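Local coordinates for SCO family protein (Aquifex aeolicus, PDB 3ME7) that probably serves as a membrane-anchored, thioredoxin-like SCO protein of electron transport, binding copper through a redox-active cysteine pair and a histidine, at residues Phe124-Glu136 with Tyr142-Ala156. Numbering follows the deposited sequence.
Sequences FIHPNVVVVLSPE and YIYGVNYNYLEFVNA
Val130 and Ile143 form the hydrogen-bonded pair of an antiparallel beta hairpin that closes one edge of the thioredoxin-like sheet; Val130 N gives to Ile143 O, and Ile143 N returns a bond to Val130 O at 2.8 Å, close to straight at 169°. On the face carrying Val129, Val131, Tyr142 and Tyr144, valines and tyrosines run side by side in pairs. Val129, its CG2 anti to the backbone N (CG1 at chi1 66°), brings that methyl 3.3 Å from Tyr144 CE1 and also to the ring edge of Tyr142. Val131 sets both methyls beside Tyr142, CG2 lying 3.6 Å from CE1; replacing this valine by a glycine would probably open a gap beside the ring and leave it freer to tilt, though Tyr142 OH is still bonded to Ser2 N. On the other face, branched aliphatics suit a buried layer under helix 150-160: Val132 CG2 meets Ala156 CB at 3.7 Å, where a small residue lets the helix come close. Asn128, near the predicted copper-binding cysteines, accepts from Gly145 N through its backbone O. Val130 splits its methyls, CG1 reaching Phe153 CE2 and CG2 standing 3.4 Å from Tyr148 OH.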
ATOM      1  N   PHE A 124      15.895   1.432  -8.893  1.00 16.97           N
ATOM      2  CA  PHE A 124      16.061   1.455  -7.459  1.00 15.03           C
ATOM      3  C   PHE A 124      16.215   0.041  -6.919  1.00 14.30           C
ATOM      4  O   PHE A 124      15.652  -0.902  -7.474  1.00 14.84           O
ATOM      5  CB  PHE A 124      14.845   2.104  -6.810  1.00 14.81           C
ATOM      6  CG  PHE A 124      14.705   3.573  -7.097  1.00 15.10           C
ATOM      7  CD1 PHE A 124      15.729   4.469  -6.777  1.00 14.76           C
ATOM      8  CD2 PHE A 124      13.532   4.066  -7.662  1.00 15.70           C
ATOM      9  CE1 PHE A 124      15.590   5.844  -7.031  1.00 15.44           C
ATOM     10  CE2 PHE A 124      13.380   5.428  -7.918  1.00 15.65           C
ATOM     11  CZ  PHE A 124      14.413   6.314  -7.604  1.00 15.62           C
ATOM     12  N   ILE A 125      16.994  -0.091  -5.847  1.00 11.73           N
ATOM     13  CA  ILE A 125      17.031  -1.303  -5.024  1.00 11.30           C
ATOM     14  C   ILE A 125      16.130  -0.994  -3.830  1.00 10.76           C
ATOM     15  O   ILE A 125      16.254   0.070  -3.228  1.00 10.73           O
ATOM     16  CB  ILE A 125      18.473  -1.601  -4.563  1.00 11.72           C
ATOM     17  CG1 ILE A 125      19.294  -2.150  -5.730  1.00 13.89           C
ATOM     18  CG2 ILE A 125      18.505  -2.609  -3.399  1.00 13.01           C
ATOM     19  CD1 ILE A 125      20.779  -2.182  -5.456  1.00 13.23           C
ATOM     20  N   HIS A 126      15.209  -1.904  -3.512  1.00  9.84           N
ATOM     21  CA  HIS A 126      14.187  -1.647  -2.504  1.00 11.33           C
ATOM     22  C   HIS A 126      13.617  -2.976  -2.004  1.00 11.18           C
ATOM     23  O   HIS A 126      13.743  -4.000  -2.685  1.00 10.86           O
ATOM     24  CB  HIS A 126      13.054  -0.779  -3.107  1.00 12.41           C
ATOM     25  CG  HIS A 126      12.332  -1.446  -4.236  1.00 14.77           C
ATOM     26  ND1 HIS A 126      11.209  -2.219  -4.035  1.00 13.57           N
ATOM     27  CD2 HIS A 126      12.589  -1.494  -5.564  1.00 13.44           C
ATOM     28  CE1 HIS A 126      10.800  -2.706  -5.191  1.00 14.40           C
ATOM     29  NE2 HIS A 126      11.624  -2.289  -6.135  1.00 15.41           N
ATOM     30  N   PRO A 127      13.024  -2.973  -0.796  1.00 11.99           N
ATOM     31  CA  PRO A 127      12.284  -4.161  -0.354  1.00 12.06           C
ATOM     32  C   PRO A 127      10.981  -4.395  -1.099  1.00 10.58           C
ATOM     33  O   PRO A 127      10.366  -3.459  -1.648  1.00 10.09           O
ATOM     34  CB  PRO A 127      11.995  -3.888   1.131  1.00 13.88           C
ATOM     35  CG  PRO A 127      12.133  -2.429   1.304  1.00 20.56           C
ATOM     36  CD  PRO A 127      13.007  -1.889   0.206  1.00 13.64           C
ATOM     37  N   ASN A 128      10.572  -5.651  -1.092  1.00  8.96           N
ATOM     38  CA  ASN A 128       9.258  -6.059  -1.596  1.00  8.83           C
ATOM     39  C   ASN A 128       8.337  -6.236  -0.414  1.00  8.58           C
ATOM     40  O   ASN A 128       8.469  -7.197   0.327  1.00  9.07           O
ATOM     41  CB  ASN A 128       9.373  -7.371  -2.386  1.00  9.86           C
ATOM     42  CG  ASN A 128      10.359  -7.264  -3.543  1.00 10.86           C
ATOM     43  OD1 ASN A 128      10.359  -6.286  -4.291  1.00 11.66           O
ATOM     44  ND2 ASN A 128      11.211  -8.250  -3.685  1.00  9.17           N
ATOM     45  N   VAL A 129       7.403  -5.307  -0.234  1.00  8.40           N
ATOM     46  CA  VAL A 129       6.592  -5.331   0.965  1.00  9.33           C
ATOM     47  C   VAL A 129       5.173  -4.841   0.702  1.00  9.18           C
ATOM     48  O   VAL A 129       4.957  -3.950  -0.119  1.00  9.61           O
ATOM     49  CB  VAL A 129       7.241  -4.507   2.117  1.00 10.68           C
ATOM     50  CG1 VAL A 129       7.287  -3.019   1.768  1.00 12.06           C
ATOM     51  CG2 VAL A 129       6.485  -4.752   3.436  1.00 11.47           C
ATOM     52  N   VAL A 130       4.210  -5.456   1.396  1.00  8.05           N
ATOM     53  CA  VAL A 130       2.860  -4.938   1.475  1.00  8.22           C
ATOM     54  C   VAL A 130       2.595  -4.725   2.953  1.00  7.89           C
ATOM     55  O   VAL A 130       2.980  -5.549   3.786  1.00  9.53           O
ATOM     56  CB  VAL A 130       1.856  -5.938   0.837  1.00  8.76           C
ATOM     57  CG1 VAL A 130       0.410  -5.577   1.144  1.00 12.20           C
ATOM     58  CG2 VAL A 130       2.063  -5.961  -0.668  1.00 11.76           C
ATOM     59  N   VAL A 131       1.979  -3.595   3.294  1.00  8.03           N
ATOM     60  CA  VAL A 131       1.780  -3.234   4.690  1.00  8.70           C
ATOM     61  C   VAL A 131       0.279  -3.219   4.939  1.00  9.62           C
ATOM     62  O   VAL A 131      -0.493  -2.709   4.118  1.00 11.41           O
ATOM     63  CB  VAL A 131       2.376  -1.847   5.042  1.00  9.02           C
ATOM     64  CG1 VAL A 131       2.317  -1.601   6.564  1.00 12.03           C
ATOM     65  CG2 VAL A 131       3.825  -1.717   4.568  1.00 12.57           C
ATOM     66  N   VAL A 132      -0.139  -3.767   6.084  1.00  9.17           N
ATOM     67  CA  VAL A 132      -1.560  -3.802   6.405  1.00  8.65           C
ATOM     68  C   VAL A 132      -1.821  -2.963   7.647  1.00  8.87           C
ATOM     69  O   VAL A 132      -1.240  -3.208   8.699  1.00 10.98           O
ATOM     70  CB  VAL A 132      -2.095  -5.246   6.578  1.00  7.37           C
ATOM     71  CG1 VAL A 132      -3.619  -5.185   6.743  1.00 10.49           C
ATOM     72  CG2 VAL A 132      -1.760  -6.078   5.343  1.00 10.07           C
ATOM     73  N   LEU A 133      -2.682  -1.955   7.496  1.00  8.07           N
ATOM     74  CA  LEU A 133      -3.047  -1.053   8.587  1.00  8.30           C
ATOM     75  C   LEU A 133      -4.443  -1.309   9.132  1.00  8.24           C
ATOM     76  O   LEU A 133      -5.355  -1.735   8.410  1.00  8.57           O
ATOM     77  CB  LEU A 133      -3.006   0.402   8.117  1.00  8.96           C
ATOM     78  CG  LEU A 133      -1.847   0.858   7.229  1.00  9.24           C
ATOM     79  CD1 LEU A 133      -2.056   2.327   6.851  1.00  9.94           C
ATOM     80  CD2 LEU A 133      -0.554   0.681   7.966  1.00  9.97           C
ATOM     81  N   SER A 134      -4.604  -1.008  10.417  1.00  8.63           N
ATOM     82  CA  SER A 134      -5.904  -1.044  11.054  1.00  8.70           C
ATOM     83  C   SER A 134      -6.736   0.126  10.537  1.00  9.45           C
ATOM     84  O   SER A 134      -6.193   1.039   9.892  1.00 10.53           O
ATOM     85  CB  SER A 134      -5.721  -0.907  12.561  1.00  8.90           C
ATOM     86  OG  SER A 134      -5.443   0.450  12.904  1.00  9.94           O
ATOM     87  N   PRO A 135      -8.055   0.137  10.820  1.00  9.62           N
ATOM     88  CA  PRO A 135      -8.877   1.291  10.440  1.00 10.00           C
ATOM     89  C   PRO A 135      -8.465   2.617  11.072  1.00 10.23           C
ATOM     90  O   PRO A 135      -8.979   3.660  10.655  1.00 11.43           O
ATOM     91  CB  PRO A 135     -10.288   0.894  10.911  1.00 10.59           C
ATOM     92  CG  PRO A 135     -10.266  -0.590  10.874  1.00 15.91           C
ATOM     93  CD  PRO A 135      -8.895  -0.976  11.323  1.00 10.23           C
ATOM     94  N   GLU A 136      -7.587   2.571  12.074  1.00 10.55           N
ATOM     95  CA  GLU A 136      -7.047   3.773  12.726  1.00 10.89           C
ATOM     96  C   GLU A 136      -5.641   4.117  12.249  1.00 10.30           C
ATOM     97  O   GLU A 136      -4.979   4.953  12.851  1.00 10.08           O
ATOM     98  CB  GLU A 136      -7.006   3.608  14.254  1.00 12.66           C
ATOM     99  CG  GLU A 136      -8.343   3.327  14.896  1.00 25.24           C
ATOM    100  CD  GLU A 136      -9.345   4.439  14.659  1.00 15.14           C
ATOM    101  OE1 GLU A 136      -8.958   5.639  14.684  1.00 25.68           O
ATOM    102  OE2 GLU A 136     -10.538   4.111  14.473  1.00 26.58           O
ATOM    103  N   TYR A 142       3.178  -6.856   8.208  1.00 10.88           N
ATOM    104  CA  TYR A 142       3.973  -6.695   7.004  1.00 10.52           C
ATOM    105  C   TYR A 142       3.999  -8.034   6.288  1.00 11.54           C
ATOM    106  O   TYR A 142       4.196  -9.085   6.929  1.00 13.24           O
ATOM    107  CB  TYR A 142       5.416  -6.341   7.354  1.00 11.01           C
ATOM    108  CG  TYR A 142       5.633  -4.940   7.845  1.00 11.20           C
ATOM    109  CD1 TYR A 142       5.696  -3.870   6.952  1.00 12.42           C
ATOM    110  CD2 TYR A 142       5.803  -4.671   9.200  1.00 12.17           C
ATOM    111  CE1 TYR A 142       5.904  -2.578   7.388  1.00 12.06           C
ATOM    112  CE2 TYR A 142       6.034  -3.368   9.650  1.00 12.22           C
ATOM    113  CZ  TYR A 142       6.087  -2.328   8.732  1.00 12.75           C
ATOM    114  OH  TYR A 142       6.292  -1.057   9.163  1.00 12.09           O
ATOM    115  N   ILE A 143       3.806  -7.994   4.974  1.00 10.16           N
ATOM    116  CA  ILE A 143       3.829  -9.192   4.133  1.00  9.73           C
ATOM    117  C   ILE A 143       4.898  -8.943   3.087  1.00 10.23           C
ATOM    118  O   ILE A 143       4.747  -8.073   2.238  1.00 10.67           O
ATOM    119  CB  ILE A 143       2.461  -9.492   3.475  1.00 11.05           C
ATOM    120  CG1 ILE A 143       1.392  -9.727   4.563  1.00 11.17           C
ATOM    121  CG2 ILE A 143       2.554 -10.681   2.503  1.00 11.73           C
ATOM    122  CD1 ILE A 143      -0.024  -9.699   4.039  1.00 13.17           C
ATOM    123  N   TYR A 144       5.987  -9.704   3.168  1.00 10.38           N
ATOM    124  CA  TYR A 144       7.127  -9.485   2.278  1.00 11.14           C
ATOM    125  C   TYR A 144       7.151 -10.437   1.106  1.00 10.60           C
ATOM    126  O   TYR A 144       6.538 -11.500   1.142  1.00 10.94           O
ATOM    127  CB  TYR A 144       8.436  -9.619   3.051  1.00 12.80           C
ATOM    128  CG  TYR A 144       8.618  -8.522   4.068  1.00 17.26           C
ATOM    129  CD1 TYR A 144       9.050  -7.263   3.676  1.00 14.41           C
ATOM    130  CD2 TYR A 144       8.346  -8.741   5.415  1.00 15.10           C
ATOM    131  CE1 TYR A 144       9.212  -6.231   4.612  1.00 17.65           C
ATOM    132  CE2 TYR A 144       8.485  -7.712   6.353  1.00 17.72           C
ATOM    133  CZ  TYR A 144       8.918  -6.470   5.933  1.00 15.29           C
ATOM    134  OH  TYR A 144       9.072  -5.428   6.842  1.00 19.08           O
ATOM    135  N   GLY A 145       7.872 -10.015   0.074  1.00 10.95           N
ATOM    136  CA  GLY A 145       8.111 -10.838  -1.102  1.00 11.73           C
ATOM    137  C   GLY A 145       7.162 -10.535  -2.234  1.00 13.02           C
ATOM    138  O   GLY A 145       6.482  -9.491  -2.250  1.00 13.24           O
ATOM    139  N   VAL A 146       7.140 -11.441  -3.200  1.00 14.77           N
ATOM    140  CA  VAL A 146       6.374 -11.233  -4.429  1.00 16.95           C
ATOM    141  C   VAL A 146       5.481 -12.432  -4.754  1.00 19.69           C
ATOM    142  O   VAL A 146       4.808 -12.427  -5.786  1.00 21.14           O
ATOM    143  CB  VAL A 146       7.289 -10.916  -5.647  1.00 16.61           C
ATOM    144  CG1 VAL A 146       8.232  -9.759  -5.341  1.00 13.05           C
ATOM    145  CG2 VAL A 146       8.098 -12.137  -6.061  1.00 12.06           C
ATOM    146  N   ASN A 147       5.500 -13.447  -3.893  1.00 20.38           N
ATOM    147  CA  ASN A 147       4.782 -14.707  -4.115  1.00 22.28           C
ATOM    148  C   ASN A 147       3.782 -14.923  -2.984  1.00 22.06           C
ATOM    149  O   ASN A 147       4.020 -15.741  -2.099  1.00 23.09           O
ATOM    150  CB  ASN A 147       5.776 -15.893  -4.181  1.00 23.69           C
ATOM    151  CG  ASN A 147       6.805 -15.760  -5.312  1.00 36.57           C
ATOM    152  OD1 ASN A 147       6.448 -15.519  -6.467  1.00 25.65           O
ATOM    153  ND2 ASN A 147       8.091 -15.943  -4.982  1.00 24.41           N
ATOM    154  N   TYR A 148       2.679 -14.172  -3.011  1.00 21.10           N
ATOM    155  CA  TYR A 148       1.762 -14.088  -1.861  1.00 20.95           C
ATOM    156  C   TYR A 148       0.874 -15.306  -1.724  1.00 21.77           C
ATOM    157  O   TYR A 148       0.435 -15.894  -2.727  1.00 23.07           O
ATOM    158  CB  TYR A 148       0.917 -12.803  -1.913  1.00 20.76           C
ATOM    159  CG  TYR A 148       1.742 -11.543  -2.035  1.00 24.31           C
ATOM    160  CD1 TYR A 148       2.868 -11.351  -1.235  1.00 20.13           C
ATOM    161  CD2 TYR A 148       1.393 -10.533  -2.933  1.00 20.27           C
ATOM    162  CE1 TYR A 148       3.633 -10.207  -1.346  1.00 24.22           C
ATOM    163  CE2 TYR A 148       2.164  -9.383  -3.057  1.00 24.35           C
ATOM    164  CZ  TYR A 148       3.271  -9.219  -2.259  1.00 20.04           C
ATOM    165  OH  TYR A 148       4.043  -8.093  -2.376  1.00 24.33           O
ATOM    166  N   ASN A 149       0.639 -15.710  -0.477  1.00 20.77           N
ATOM    167  CA  ASN A 149      -0.352 -16.733  -0.216  1.00 19.77           C
ATOM    168  C   ASN A 149      -1.587 -16.146   0.455  1.00 17.59           C
ATOM    169  O   ASN A 149      -1.540 -15.104   1.105  1.00 18.15           O
ATOM    170  CB  ASN A 149       0.221 -17.953   0.523  1.00 21.08           C
ATOM    171  CG  ASN A 149       0.700 -17.632   1.921  1.00 19.48           C
ATOM    172  OD1 ASN A 149      -0.094 -17.503   2.852  1.00 22.22           O
ATOM    173  ND2 ASN A 149       2.012 -17.551   2.083  1.00 22.45           N
ATOM    174  N   TYR A 150      -2.705 -16.830   0.257  1.00 14.87           N
ATOM    175  CA  TYR A 150      -3.982 -16.404   0.771  1.00 12.30           C
ATOM    176  C   TYR A 150      -3.997 -16.305   2.297  1.00 11.11           C
ATOM    177  O   TYR A 150      -4.461 -15.298   2.857  1.00 11.28           O
ATOM    178  CB  TYR A 150      -5.042 -17.397   0.287  1.00 11.15           C
ATOM    179  CG  TYR A 150      -6.413 -17.235   0.910  1.00  8.94           C
ATOM    180  CD1 TYR A 150      -7.251 -16.174   0.560  1.00 10.08           C
ATOM    181  CD2 TYR A 150      -6.869 -18.164   1.847  1.00 10.30           C
ATOM    182  CE1 TYR A 150      -8.513 -16.042   1.131  1.00 10.48           C
ATOM    183  CE2 TYR A 150      -8.114 -18.051   2.428  1.00  9.86           C
ATOM    184  CZ  TYR A 150      -8.936 -16.983   2.071  1.00  9.48           C
ATOM    185  OH  TYR A 150     -10.181 -16.855   2.641  1.00 11.15           O
ATOM    186  N   LEU A 151      -3.485 -17.339   2.969  1.00 10.81           N
ATOM    187  CA  LEU A 151      -3.576 -17.379   4.425  1.00 11.45           C
ATOM    188  C   LEU A 151      -2.914 -16.167   5.072  1.00 11.43           C
ATOM    189  O   LEU A 151      -3.479 -15.577   5.994  1.00 10.85           O
ATOM    190  CB  LEU A 151      -3.015 -18.679   5.006  1.00 13.29           C
ATOM    191  CG  LEU A 151      -3.326 -18.873   6.495  1.00 17.07           C
ATOM    192  CD1 LEU A 151      -4.832 -18.829   6.737  1.00 14.33           C
ATOM    193  CD2 LEU A 151      -2.746 -20.189   7.011  1.00 15.22           C
ATOM    194  N   GLU A 152      -1.740 -15.796   4.571  1.00 11.07           N
ATOM    195  CA  GLU A 152      -1.024 -14.649   5.167  1.00 11.07           C
ATOM    196  C   GLU A 152      -1.834 -13.348   5.086  1.00 10.05           C
ATOM    197  O   GLU A 152      -1.778 -12.527   6.007  1.00  9.91           O
ATOM    198  CB  GLU A 152       0.411 -14.486   4.635  1.00 12.63           C
ATOM    199  CG  GLU A 152       0.558 -14.152   3.155  1.00 15.64           C
ATOM    200  CD  GLU A 152       2.011 -14.201   2.678  1.00 15.20           C
ATOM    201  OE1 GLU A 152       2.213 -14.309   1.445  1.00 16.46           O
ATOM    202  OE2 GLU A 152       2.931 -14.121   3.529  1.00 16.06           O
ATOM    203  N   PHE A 153      -2.587 -13.163   3.998  1.00  9.88           N
ATOM    204  CA  PHE A 153      -3.453 -11.987   3.850  1.00  9.16           C
ATOM    205  C   PHE A 153      -4.682 -12.048   4.749  1.00  9.09           C
ATOM    206  O   PHE A 153      -5.030 -11.046   5.375  1.00  9.11           O
ATOM    207  CB  PHE A 153      -3.846 -11.755   2.383  1.00 11.07           C
ATOM    208  CG  PHE A 153      -2.815 -11.000   1.624  1.00 13.56           C
ATOM    209  CD1 PHE A 153      -1.690 -11.648   1.118  1.00 12.66           C
ATOM    210  CD2 PHE A 153      -2.938  -9.632   1.472  1.00 13.16           C
ATOM    211  CE1 PHE A 153      -0.713 -10.921   0.438  1.00 13.95           C
ATOM    212  CE2 PHE A 153      -1.954  -8.889   0.780  1.00 14.61           C
ATOM    213  CZ  PHE A 153      -0.852  -9.544   0.280  1.00 13.33           C
ATOM    214  N   VAL A 154      -5.327 -13.217   4.809  1.00  9.05           N
ATOM    215  CA  VAL A 154      -6.432 -13.414   5.758  1.00  8.72           C
ATOM    216  C   VAL A 154      -5.994 -13.076   7.183  1.00  9.25           C
ATOM    217  O   VAL A 154      -6.656 -12.311   7.871  1.00  9.36           O
ATOM    218  CB  VAL A 154      -7.008 -14.836   5.677  1.00  9.29           C
ATOM    219  CG1 VAL A 154      -7.929 -15.124   6.845  1.00 10.17           C
ATOM    220  CG2 VAL A 154      -7.745 -15.022   4.359  1.00  9.94           C
ATOM    221  N   ASN A 155      -4.854 -13.615   7.601  1.00  9.90           N
ATOM    222  CA  ASN A 155      -4.334 -13.361   8.944  1.00 11.45           C
ATOM    223  C   ASN A 155      -4.050 -11.866   9.176  1.00 10.14           C
ATOM    224  O   ASN A 155      -4.363 -11.322  10.238  1.00 10.50           O
ATOM    225  CB  ASN A 155      -3.093 -14.222   9.198  1.00 14.03           C
ATOM    226  CG  ASN A 155      -3.419 -15.726   9.249  1.00 17.18           C
ATOM    227  OD1 ASN A 155      -4.577 -16.117   9.286  1.00 16.08           O
ATOM    228  ND2 ASN A 155      -2.390 -16.559   9.239  1.00 16.79           N
ATOM    229  N   ALA A 156      -3.510 -11.197   8.164  1.00 10.25           N
ATOM    230  CA  ALA A 156      -3.160  -9.783   8.286  1.00 10.40           C
ATOM    231  C   ALA A 156      -4.424  -8.936   8.446  1.00 10.62           C
ATOM    232  O   ALA A 156      -4.485  -8.044   9.304  1.00 11.15           O
ATOM    233  CB  ALA A 156      -2.354  -9.340   7.056  1.00 10.59           C
TER